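Transcriptional regulator, MarR family (Bacillus cereus, PDB 4XRF) probably binds DNA as a winged helix-turn-helix transcription factor of the MarR family and so regulates gene expression. Local coordinates at residues Phe36-Ile41 / Thr51-Lys56. Residues are numbered along the deposited sequence; the frame is centred on the assembly and turned at random.
Sequences FYILKI and TTLAKK. With SO4 (sulfate ion), chain K; PO4 (phosphate ion), chain C.
Ile41 meets Leu53 and Lys56, and Ile38 meets Leu53, where helix segments 36-41 and 51-56, inclined at 122° with axes 11.0 Å apart at closest approach, place the CA atoms of Ile38 and Leu53 7.2 Å apart. Ile41 is the hub: its CG2, set anti to the backbone N, touches both partners in directions about 90° apart, 3.8 Å from CD2 of Leu53 and 3.7 Å from CD of Lys56. The Ile41 and Leu53 side chains run past each other in opposite senses, whereas Lys56 passes obliquely over the isoleucine, its CB touching Ile41 CD1. Deeper in, Ile38 CG2 makes a looser contact with Leu53 CD1, and Ile64 of helix 61-73 packs on both residues. Beyond the apolar layer, in this crystal a sulfate ion bridges the two helices; like the phosphate nearby, it probably comes from the crystallisation liquor. The Lys56 chain bends only at its end (chi4 -73°), bringing NZ to sulfate O2 at 3.0 Å and O1 at 3.2 Å. Tyr37 OH donates a hydrogen bond to sulfate O4, modelled at a doubtfully short 2.5 Å, with O4 near the plane of the phenol ring. Lys6 of the second subunit also binds this sulfate. On the flank of helix 33-45 turned away from helix 50-57, Lys40 NZ bonds to phosphate O4 at 3.0 Å and forms a salt bridge with Asp5 of that subunit. Apolar inside, with lysines and a tyrosine hydroxyl at the outer edge, this pair illustrates how helix 50-57, which opens the helix-turn-helix completed by helix 61-73, packs against helix 33-45 in the MarR winged-helix domain.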
ATOM      1  N   PHE A  36       4.259  -4.959 -17.794  1.00 29.85           N
ATOM      2  CA  PHE A  36       5.571  -5.016 -18.427  1.00 31.11           C
ATOM      3  C   PHE A  36       5.826  -6.423 -18.966  1.00 31.51           C
ATOM      4  O   PHE A  36       6.238  -6.578 -20.111  1.00 32.11           O
ATOM      5  CB  PHE A  36       6.687  -4.585 -17.452  1.00 31.59           C
ATOM      6  CG  PHE A  36       8.082  -4.695 -18.022  1.00 33.41           C
ATOM      7  CD1 PHE A  36       8.396  -4.180 -19.282  1.00 33.99           C
ATOM      8  CD2 PHE A  36       9.110  -5.248 -17.265  1.00 34.57           C
ATOM      9  CE1 PHE A  36       9.682  -4.270 -19.794  1.00 35.22           C
ATOM     10  CE2 PHE A  36      10.416  -5.313 -17.766  1.00 35.79           C
ATOM     11  CZ  PHE A  36      10.692  -4.839 -19.044  1.00 36.08           C
ATOM     12  N   TYR A  37       5.576  -7.437 -18.139  1.00 31.30           N
ATOM     13  CA  TYR A  37       5.780  -8.820 -18.559  1.00 32.07           C
ATOM     14  C   TYR A  37       4.884  -9.205 -19.725  1.00 31.97           C
ATOM     15  O   TYR A  37       5.330  -9.879 -20.643  1.00 32.66           O
ATOM     16  CB  TYR A  37       5.614  -9.834 -17.418  1.00 32.67           C
ATOM     17  CG  TYR A  37       6.284 -11.120 -17.810  1.00 34.80           C
ATOM     18  CD1 TYR A  37       7.675 -11.201 -17.874  1.00 36.42           C
ATOM     19  CD2 TYR A  37       5.551 -12.217 -18.187  1.00 35.82           C
ATOM     20  CE1 TYR A  37       8.304 -12.371 -18.287  1.00 38.09           C
ATOM     21  CE2 TYR A  37       6.171 -13.383 -18.587  1.00 37.95           C
ATOM     22  CZ  TYR A  37       7.546 -13.445 -18.634  1.00 38.29           C
ATOM     23  OH  TYR A  37       8.161 -14.610 -19.034  1.00 40.46           O
ATOM     24  N   ILE A  38       3.630  -8.775 -19.699  1.00 31.20           N
ATOM     25  CA  ILE A  38       2.767  -8.944 -20.868  1.00 31.30           C
ATOM     26  C   ILE A  38       3.408  -8.397 -22.148  1.00 31.74           C
ATOM     27  O   ILE A  38       3.485  -9.107 -23.157  1.00 32.42           O
ATOM     28  CB  ILE A  38       1.343  -8.382 -20.645  1.00 31.25           C
ATOM     29  CG1 ILE A  38       0.575  -9.309 -19.681  1.00 31.35           C
ATOM     30  CG2 ILE A  38       0.556  -8.324 -21.966  1.00 31.89           C
ATOM     31  CD1 ILE A  38      -0.650  -8.674 -19.034  1.00 31.24           C
ATOM     32  N   LEU A  39       3.849  -7.144 -22.118  1.00 31.18           N
ATOM     33  CA  LEU A  39       4.507  -6.542 -23.273  1.00 32.11           C
ATOM     34  C   LEU A  39       5.761  -7.321 -23.719  1.00 33.24           C
ATOM     35  O   LEU A  39       6.010  -7.433 -24.926  1.00 34.20           O
ATOM     36  CB  LEU A  39       4.876  -5.064 -23.006  1.00 31.39           C
ATOM     37  CG  LEU A  39       3.719  -4.084 -22.730  1.00 30.87           C
ATOM     38  CD1 LEU A  39       4.255  -2.664 -22.594  1.00 30.80           C
ATOM     39  CD2 LEU A  39       2.654  -4.138 -23.821  1.00 31.14           C
ATOM     40  N   LYS A  40       6.535  -7.841 -22.763  1.00 33.26           N
ATOM     41  CA  LYS A  40       7.694  -8.669 -23.106  1.00 34.84           C
ATOM     42  C   LYS A  40       7.295  -9.952 -23.829  1.00 35.46           C
ATOM     43  O   LYS A  40       7.970 -10.348 -24.775  1.00 36.63           O
ATOM     44  CB  LYS A  40       8.542  -9.034 -21.888  1.00 35.18           C
ATOM     45  CG  LYS A  40       9.277  -7.874 -21.269  1.00 36.09           C
ATOM     46  CD  LYS A  40      10.197  -8.348 -20.145  1.00 37.35           C
ATOM     47  CE  LYS A  40      11.471  -9.011 -20.662  1.00 39.58           C
ATOM     48  NZ  LYS A  40      12.416  -9.291 -19.527  1.00 40.07           N
ATOM     49  N   ILE A  41       6.218 -10.603 -23.380  1.00 35.04           N
ATOM     50  CA  ILE A  41       5.705 -11.800 -24.071  1.00 36.04           C
ATOM     51  C   ILE A  41       5.347 -11.479 -25.529  1.00 37.12           C
ATOM     52  O   ILE A  41       5.737 -12.203 -26.443  1.00 38.40           O
ATOM     53  CB  ILE A  41       4.486 -12.421 -23.352  1.00 35.50           C
ATOM     54  CG1 ILE A  41       4.871 -12.859 -21.932  1.00 34.95           C
ATOM     55  CG2 ILE A  41       3.925 -13.599 -24.157  1.00 36.36           C
ATOM     56  CD1 ILE A  41       3.694 -13.348 -21.108  1.00 34.73           C
ATOM     57  N   THR A  51      -5.950 -16.025 -24.294  1.00 39.16           N
ATOM     58  CA  THR A  51      -5.907 -17.229 -23.447  1.00 40.07           C
ATOM     59  C   THR A  51      -4.469 -17.734 -23.191  1.00 39.48           C
ATOM     60  O   THR A  51      -4.171 -18.194 -22.103  1.00 39.79           O
ATOM     61  CB  THR A  51      -6.816 -18.339 -23.985  1.00 42.26           C
ATOM     62  OG1 THR A  51      -6.477 -18.590 -25.348  1.00 43.91           O
ATOM     63  CG2 THR A  51      -8.296 -17.901 -23.916  1.00 43.00           C
ATOM     64  N   THR A  52      -3.582 -17.615 -24.177  1.00 38.90           N
ATOM     65  CA  THR A  52      -2.168 -17.954 -23.998  1.00 38.59           C
ATOM     66  C   THR A  52      -1.454 -16.993 -23.009  1.00 37.48           C
ATOM     67  O   THR A  52      -0.647 -17.424 -22.178  1.00 37.48           O
ATOM     68  CB  THR A  52      -1.426 -17.975 -25.351  1.00 39.05           C
ATOM     69  OG1 THR A  52      -2.049 -18.918 -26.237  1.00 40.50           O
ATOM     70  CG2 THR A  52       0.033 -18.358 -25.179  1.00 39.27           C
ATOM     71  N   LEU A  53      -1.749 -15.700 -23.104  1.00 36.52           N
ATOM     72  CA  LEU A  53      -1.245 -14.737 -22.140  1.00 35.75           C
ATOM     73  C   LEU A  53      -1.658 -15.117 -20.715  1.00 35.57           C
ATOM     74  O   LEU A  53      -0.814 -15.145 -19.816  1.00 35.34           O
ATOM     75  CB  LEU A  53      -1.741 -13.332 -22.480  1.00 35.50           C
ATOM     76  CG  LEU A  53      -1.176 -12.674 -23.741  1.00 35.93           C
ATOM     77  CD1 LEU A  53      -1.848 -11.318 -23.952  1.00 35.71           C
ATOM     78  CD2 LEU A  53       0.340 -12.512 -23.653  1.00 35.70           C
ATOM     79  N   ALA A  54      -2.945 -15.420 -20.529  1.00 35.83           N
ATOM     80  CA  ALA A  54      -3.468 -15.896 -19.249  1.00 36.55           C
ATOM     81  C   ALA A  54      -2.682 -17.112 -18.729  1.00 37.69           C
ATOM     82  O   ALA A  54      -2.270 -17.131 -17.579  1.00 37.38           O
ATOM     83  CB  ALA A  54      -4.954 -16.226 -19.361  1.00 37.11           C
ATOM     84  N   LYS A  55      -2.502 -18.128 -19.580  1.00 38.76           N
ATOM     85  CA  LYS A  55      -1.703 -19.301 -19.225  1.00 40.34           C
ATOM     86  C   LYS A  55      -0.271 -18.935 -18.828  1.00 40.06           C
ATOM     87  O   LYS A  55       0.251 -19.421 -17.817  1.00 40.69           O
ATOM     88  CB  LYS A  55      -1.669 -20.286 -20.389  1.00 41.44           C
ATOM     89  CG  LYS A  55      -1.618 -21.737 -19.955  1.00 43.95           C
ATOM     90  N   LYS A  56       0.370 -18.080 -19.618  1.00 39.47           N
ATOM     91  CA  LYS A  56       1.742 -17.669 -19.292  1.00 39.64           C
ATOM     92  C   LYS A  56       1.852 -16.894 -17.973  1.00 39.20           C
ATOM     93  O   LYS A  56       2.909 -16.941 -17.319  1.00 39.49           O
ATOM     94  CB  LYS A  56       2.374 -16.894 -20.441  1.00 39.40           C
ATOM     95  CG  LYS A  56       2.779 -17.767 -21.623  1.00 40.93           C
ATOM     96  CD  LYS A  56       3.018 -16.904 -22.862  1.00 40.99           C
ATOM     97  CE  LYS A  56       3.409 -17.731 -24.082  1.00 43.00           C
ATOM     98  NZ  LYS A  56       4.793 -18.264 -23.983  1.00 44.98           N
TER
HETATM   99  S   SO4 K 210       7.138 -17.062 -21.312  1.00 63.86           S
HETATM  100  O1  SO4 K 210       6.497 -18.407 -21.246  1.00 65.07           O
HETATM  101  O2  SO4 K 210       6.679 -16.375 -22.549  1.00 57.80           O
HETATM  102  O3  SO4 K 210       8.615 -17.195 -21.381  1.00 58.42           O
HETATM  103  O4  SO4 K 210       6.707 -16.315 -20.095  1.00 56.47           O
HETATM  104  P   PO4 C 202      12.425 -12.674 -17.645  1.00 43.95           P
HETATM  105  O1  PO4 C 202      11.567 -12.566 -18.879  1.00 48.14           O
HETATM  106  O2  PO4 C 202      11.580 -13.104 -16.477  1.00 39.14           O
HETATM  107  O3  PO4 C 202      13.535 -13.676 -17.912  1.00 45.03           O
HETATM  108  O4  PO4 C 202      13.010 -11.316 -17.348  1.00 45.38           O